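Local coordinates for protein polyketide synthase III (Ectocarpus siliculosus, PDB 4B0N) that probably acts as a type III polyketide synthase, an acyltransferase of the chalcone synthase family implicated in making phlorotannin monomers in a brown alga, at residues Phe110-Arg124 with Glu222-Ile234. Numbering follows the deposited sequence.
Sequences FYPADGSYQVPVDVR and ELSSVHTTFDDNI. With ACD (arachidonic acid), chain D.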
loop_
_atom_site.group_PDB
_atom_site.type_symbol
_atom_site.label_atom_id
_atom_site.label_comp_id
_atom_site.label_asym_id
_atom_site.label_seq_id
_atom_site.Cartn_x
_atom_site.Cartn_y
_atom_site.Cartn_z
ATOM N N PHE A 110 10.795 22.955 12.664
ATOM C CA PHE A 110 11.277 21.599 12.412
ATOM C C PHE A 110 12.702 21.553 11.861
ATOM O O PHE A 110 13.550 20.834 12.392
ATOM C CB PHE A 110 10.305 20.869 11.474
ATOM C CG PHE A 110 10.690 19.448 11.161
ATOM C CD1 PHE A 110 10.887 18.516 12.179
ATOM C CD2 PHE A 110 10.827 19.033 9.839
ATOM C CE1 PHE A 110 11.236 17.208 11.885
ATOM C CE2 PHE A 110 11.171 17.726 9.538
ATOM C CZ PHE A 110 11.372 16.811 10.563
ATOM N N TYR A 111 12.955 22.324 10.805
ATOM C CA TYR A 111 14.243 22.303 10.110
ATOM C C TYR A 111 15.325 23.048 10.888
ATOM O O TYR A 111 15.023 24.032 11.566
ATOM C CB TYR A 111 14.092 22.854 8.690
ATOM C CG TYR A 111 13.096 22.066 7.867
ATOM C CD1 TYR A 111 13.393 20.770 7.436
ATOM C CD2 TYR A 111 11.851 22.603 7.536
ATOM C CE1 TYR A 111 12.483 20.035 6.693
ATOM C CE2 TYR A 111 10.935 21.873 6.790
ATOM C CZ TYR A 111 11.257 20.591 6.374
ATOM O OH TYR A 111 10.362 19.857 5.637
ATOM N N PRO A 112 16.587 22.574 10.801
ATOM C CA PRO A 112 17.683 23.148 11.589
ATOM C C PRO A 112 17.927 24.625 11.292
ATOM O O PRO A 112 17.783 25.062 10.144
ATOM C CB PRO A 112 18.901 22.312 11.166
ATOM C CG PRO A 112 18.530 21.727 9.849
ATOM C CD PRO A 112 17.058 21.469 9.947
ATOM N N ALA A 113 18.295 25.376 12.332
ATOM C CA ALA A 113 18.603 26.806 12.221
ATOM C C ALA A 113 19.788 27.049 11.288
ATOM O O ALA A 113 20.072 28.181 10.897
ATOM C CB ALA A 113 18.873 27.393 13.597
ATOM N N ASP A 114 20.461 25.957 10.942
ATOM C CA ASP A 114 21.540 25.931 9.967
ATOM C C ASP A 114 21.120 26.539 8.625
ATOM O O ASP A 114 21.906 27.233 7.979
ATOM C CB ASP A 114 21.979 24.476 9.763
ATOM C CG ASP A 114 23.382 24.352 9.205
ATOM O OD1 ASP A 114 24.109 25.366 9.123
ATOM O OD2 ASP A 114 23.764 23.219 8.851
ATOM N N GLY A 115 19.876 26.283 8.227
ATOM C CA GLY A 115 19.375 26.690 6.915
ATOM C C GLY A 115 19.847 25.718 5.853
ATOM O O GLY A 115 19.933 26.059 4.670
ATOM N N SER A 116 20.146 24.497 6.293
ATOM C CA SER A 116 20.735 23.463 5.449
ATOM C C SER A 116 19.710 22.417 5.031
ATOM O O SER A 116 19.918 21.692 4.054
ATOM C CB SER A 116 21.876 22.777 6.199
ATOM O OG SER A 116 21.405 22.169 7.395
ATOM N N TYR A 117 18.619 22.340 5.794
ATOM C CA TYR A 117 17.538 21.370 5.570
ATOM C C TYR A 117 18.047 19.920 5.566
ATOM O O TYR A 117 17.794 19.150 4.635
ATOM C CB TYR A 117 16.735 21.728 4.304
ATOM C CG TYR A 117 16.047 23.074 4.406
ATOM C CD1 TYR A 117 16.714 24.253 4.060
ATOM C CD2 TYR A 117 14.735 23.173 4.871
ATOM C CE1 TYR A 117 16.090 25.489 4.166
ATOM C CE2 TYR A 117 14.103 24.405 4.981
ATOM C CZ TYR A 117 14.782 25.557 4.627
ATOM O OH TYR A 117 14.153 26.777 4.736
ATOM N N GLN A 118 18.773 19.575 6.628
ATOM C CA GLN A 118 19.323 18.236 6.818
ATOM C C GLN A 118 18.591 17.565 7.972
ATOM O O GLN A 118 18.889 17.817 9.144
ATOM C CB GLN A 118 20.826 18.297 7.121
ATOM C CG GLN A 118 21.666 19.047 6.097
ATOM C CD GLN A 118 22.062 18.193 4.910
ATOM O OE1 GLN A 118 22.800 17.215 5.050
ATOM N NE2 GLN A 118 21.584 18.568 3.728
ATOM N N VAL A 119 17.610 16.732 7.632
ATOM C CA VAL A 119 16.856 15.964 8.620
ATOM C C VAL A 119 16.777 14.502 8.173
ATOM O O VAL A 119 16.410 14.223 7.028
ATOM C CB VAL A 119 15.431 16.522 8.835
ATOM C CG1 VAL A 119 14.732 15.778 9.960
ATOM C CG2 VAL A 119 15.465 18.011 9.143
ATOM N N PRO A 120 17.141 13.564 9.069
ATOM C CA PRO A 120 17.052 12.136 8.763
ATOM C C PRO A 120 15.614 11.697 8.478
ATOM O O PRO A 120 14.680 12.256 9.066
ATOM C CB PRO A 120 17.568 11.478 10.046
ATOM C CG PRO A 120 18.459 12.501 10.657
ATOM C CD PRO A 120 17.781 13.803 10.375
ATOM N N VAL A 121 15.451 10.712 7.587
ATOM C CA VAL A 121 14.125 10.216 7.183
ATOM C C VAL A 121 13.230 9.824 8.347
ATOM O O VAL A 121 12.039 10.127 8.334
ATOM C CB VAL A 121 14.174 9.009 6.211
ATOM C CG1 VAL A 121 13.677 9.404 4.829
ATOM C CG2 VAL A 121 15.551 8.362 6.168
ATOM N N ASP A 122 13.797 9.143 9.338
ATOM C CA ASP A 122 13.009 8.680 10.477
ATOM C C ASP A 122 12.408 9.838 11.272
ATOM O O ASP A 122 11.247 9.768 11.679
ATOM C CB ASP A 122 13.803 7.720 11.376
ATOM C CG ASP A 122 15.151 8.272 11.793
ATOM O OD1 ASP A 122 15.933 8.700 10.914
ATOM O OD2 ASP A 122 15.434 8.255 13.009
ATOM N N VAL A 123 13.187 10.904 11.462
ATOM C CA VAL A 123 12.710 12.116 12.141
ATOM C C VAL A 123 11.645 12.826 11.294
ATOM O O VAL A 123 10.649 13.325 11.828
ATOM C CB VAL A 123 13.868 13.085 12.477
ATOM C CG1 VAL A 123 13.381 14.248 13.335
ATOM C CG2 VAL A 123 14.997 12.350 13.186
ATOM N N ARG A 124 11.858 12.853 9.978
ATOM C CA ARG A 124 10.880 13.401 9.032
ATOM C C ARG A 124 9.558 12.631 9.067
ATOM O O ARG A 124 8.482 13.232 9.028
ATOM C CB ARG A 124 11.447 13.425 7.606
ATOM C CG ARG A 124 12.501 14.497 7.377
ATOM C CD ARG A 124 13.008 14.508 5.944
ATOM N NE ARG A 124 14.195 15.351 5.798
ATOM C CZ ARG A 124 14.197 16.608 5.356
ATOM N NH1 ARG A 124 13.072 17.207 4.988
ATOM N NH2 ARG A 124 15.341 17.270 5.273
ATOM N N GLU A 222 -1.447 13.597 2.701
ATOM C CA GLU A 222 -0.148 13.921 2.148
ATOM C C GLU A 222 0.472 15.120 2.842
ATOM O O GLU A 222 -0.193 16.132 3.069
ATOM C CB GLU A 222 -0.273 14.181 0.652
ATOM C CG GLU A 222 0.778 13.461 -0.163
ATOM C CD GLU A 222 0.486 11.980 -0.340
ATOM O OE1 GLU A 222 -0.572 11.638 -0.909
ATOM O OE2 GLU A 222 1.327 11.159 0.080
ATOM N N LEU A 223 1.750 14.985 3.188
ATOM C CA LEU A 223 2.522 16.059 3.806
ATOM C C LEU A 223 3.899 16.152 3.162
ATOM O O LEU A 223 4.871 15.595 3.677
ATOM C CB LEU A 223 2.672 15.829 5.315
ATOM C CG LEU A 223 1.561 16.219 6.289
ATOM C CD1 LEU A 223 0.418 15.216 6.288
ATOM C CD2 LEU A 223 2.160 16.316 7.679
ATOM N N SER A 224 3.977 16.850 2.031
ATOM C CA SER A 224 5.258 17.077 1.361
ATOM C C SER A 224 6.109 18.167 2.035
ATOM O O SER A 224 7.267 18.370 1.663
ATOM C CB SER A 224 5.062 17.355 -0.139
ATOM O OG SER A 224 4.045 18.309 -0.378
ATOM N N SER A 225 5.545 18.846 3.036
ATOM C CA SER A 225 6.268 19.892 3.770
ATOM C C SER A 225 7.229 19.333 4.818
ATOM O O SER A 225 7.900 20.088 5.524
ATOM C CB SER A 225 5.296 20.877 4.434
ATOM O OG SER A 225 4.692 20.314 5.588
ATOM N N VAL A 226 7.285 18.012 4.924
ATOM C CA VAL A 226 8.185 17.372 5.873
ATOM C C VAL A 226 9.395 16.789 5.143
ATOM O O VAL A 226 10.330 16.301 5.773
ATOM C CB VAL A 226 7.480 16.275 6.699
ATOM C CG1 VAL A 226 8.049 16.253 8.106
ATOM C CG2 VAL A 226 5.979 16.518 6.766
ATOM N N HIS A 227 9.372 16.863 3.811
ATOM C CA HIS A 227 10.430 16.295 2.972
ATOM C C HIS A 227 11.243 17.323 2.227
ATOM O O HIS A 227 11.956 16.986 1.278
ATOM C CB HIS A 227 9.840 15.286 1.992
ATOM C CG HIS A 227 9.172 14.112 2.660
ATOM N ND1 HIS A 227 9.869 13.131 3.260
ATOM C CD2 HIS A 227 7.826 13.788 2.808
ATOM C CE1 HIS A 227 9.016 12.226 3.772
ATOM N NE2 HIS A 227 7.765 12.628 3.492
ATOM N N THR A 228 11.158 18.580 2.654
ATOM C CA THR A 228 11.856 19.670 1.976
ATOM C C THR A 228 13.364 19.600 2.226
ATOM O O THR A 228 13.804 19.342 3.351
ATOM C CB THR A 228 11.301 21.057 2.378
ATOM O OG1 THR A 228 11.978 21.542 3.542
ATOM C CG2 THR A 228 9.806 20.979 2.650
ATOM N N THR A 229 14.144 19.817 1.167
ATOM C CA THR A 229 15.603 19.699 1.226
ATOM C C THR A 229 16.316 20.931 0.677
ATOM O O THR A 229 17.470 21.198 1.030
ATOM C CB THR A 229 16.106 18.473 0.439
ATOM O OG1 THR A 229 15.697 18.582 -0.927
ATOM C CG2 THR A 229 15.562 17.180 1.025
ATOM N N PHE A 230 15.620 21.673 -0.185
ATOM C CA PHE A 230 16.188 22.822 -0.897
ATOM C C PHE A 230 17.582 22.530 -1.459
ATOM O O PHE A 230 18.576 23.152 -1.068
ATOM C CB PHE A 230 16.195 24.082 -0.019
ATOM C CG PHE A 230 14.930 24.891 -0.101
ATOM C CD1 PHE A 230 14.438 25.325 -1.331
ATOM C CD2 PHE A 230 14.242 25.247 1.057
ATOM C CE1 PHE A 230 13.276 26.080 -1.407
ATOM C CE2 PHE A 230 13.080 26.002 0.989
ATOM C CZ PHE A 230 12.597 26.418 -0.245
ATOM N N ASP A 231 17.640 21.563 -2.370
ATOM C CA ASP A 231 18.891 21.192 -3.016
ATOM C C ASP A 231 19.199 22.082 -4.218
ATOM O O ASP A 231 18.287 22.540 -4.914
ATOM C CB ASP A 231 18.883 19.712 -3.412
ATOM C CG ASP A 231 19.349 18.801 -2.283
ATOM O OD1 ASP A 231 19.024 19.078 -1.108
ATOM O OD2 ASP A 231 20.044 17.806 -2.574
ATOM N N ASP A 232 20.491 22.313 -4.444
ATOM C CA ASP A 232 20.981 23.181 -5.512
ATOM C C ASP A 232 20.713 22.552 -6.878
ATOM O O ASP A 232 21.633 22.244 -7.641
ATOM C CB ASP A 232 22.476 23.462 -5.318
ATOM C CG ASP A 232 22.912 24.787 -5.918
ATOM O OD1 ASP A 232 22.054 25.530 -6.445
ATOM O OD2 ASP A 232 24.122 25.089 -5.852
ATOM N N ASN A 233 19.427 22.384 -7.170
ATOM C CA ASN A 233 18.958 21.637 -8.322
ATOM C C ASN A 233 17.747 22.336 -8.922
ATOM O O ASN A 233 16.856 22.775 -8.192
ATOM C CB ASN A 233 18.588 20.217 -7.882
ATOM C CG ASN A 233 18.445 19.260 -9.045
ATOM O OD1 ASN A 233 17.564 19.411 -9.890
ATOM N ND2 ASN A 233 19.310 18.254 -9.083
ATOM N N ILE A 234 17.719 22.439 -10.248
ATOM C CA ILE A 234 16.611 23.089 -10.955
ATOM C C ILE A 234 15.315 22.301 -10.763
ATOM O O ILE A 234 14.260 22.886 -10.517
ATOM C CB ILE A 234 16.906 23.288 -12.464
ATOM C CG1 ILE A 234 18.108 24.220 -12.676
ATOM C CG2 ILE A 234 15.696 23.870 -13.182
ATOM C CD1 ILE A 234 19.459 23.531 -12.681
HETATM C C1 ACD D . 4.327 13.515 -8.809
HETATM C C2 ACD D . 4.469 12.338 -7.869
HETATM C C3 ACD D . 4.537 12.834 -6.427
HETATM C C4 ACD D . 5.461 11.961 -5.588
HETATM C C5 ACD D . 5.849 12.684 -4.322
HETATM C C6 ACD D . 6.675 12.119 -3.445
HETATM C C7 ACD D . 7.037 12.859 -2.180
HETATM C C8 ACD D . 8.186 13.812 -2.400
HETATM C C9 ACD D . 8.295 14.886 -1.620
HETATM C C10 ACD D . 9.437 15.857 -1.807
HETATM C C11 ACD D . 8.909 17.217 -2.186
HETATM C C12 ACD D . 9.329 18.301 -1.540
HETATM C C13 ACD D . 8.795 19.657 -1.936
HETATM C C14 ACD D . 8.334 20.427 -0.721
HETATM C C15 ACD D . 7.666 21.567 -0.883
HETATM C C16 ACD D . 7.194 22.362 0.309
HETATM C C17 ACD D . 8.262 23.385 0.682
HETATM C C18 ACD D . 7.859 24.809 0.317
HETATM C C19 ACD D . 9.061 25.564 -0.234
HETATM C C20 ACD D . 8.770 27.042 -0.361
HETATM O O1 ACD D . 3.460 13.469 -9.711
#
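Arg124 reaches from the first turn of helix 121-146 toward residues 226-229 and serves three backbone carbonyls with its guanidinium group. Arg124 NH1 donates to two of them across the contact: Thr228 O at 2.8 Å (N-H...O 145°) and Val226 O at 3.0 Å (155°). Both carbonyls are met from above their planes. NH2 adds a weak bond to Thr228 O, while Arg124 NE turns back to Val119 O at 2.8 Å, nearly in the guanidinium plane. The chain, extended from CG to NE, carries the head group to this position, and bonds to both segments should fix its rotation. Tyr111 gives a second polar anchor: its OH donates to Ser225 O, modelled at 2.5 Å, and accepts a long, weak bond from Thr228 N. The Tyr111 ring is sandwiched, with Tyr117 CD2 over one face and Phe110 CD2 over the other. Beyond it, the edge of Phe230 meets the face of Tyr117 in a T-shaped pair, centroids 5.2 Å apart and planes at 71°. Phe110 CE2 packs on Val226 CG1. Several other polar ends are satisfied outside the contact: Ser225 OG by Asp245, Ser224 OG by Ala244 O and His227 NE2 by Thr163 O. The tip of the same Phe230 ring touches the ligand, CZ lying 3.6 Å from C19 of arachidonic acid, and Thr228 CG2 is 3.5 Å from C17. Helix 121-146 and the loop before it thus back the residues after strand 215-223, and these line the arachidonic acid pocket in the thiolase-like fold of chalcone synthase relatives.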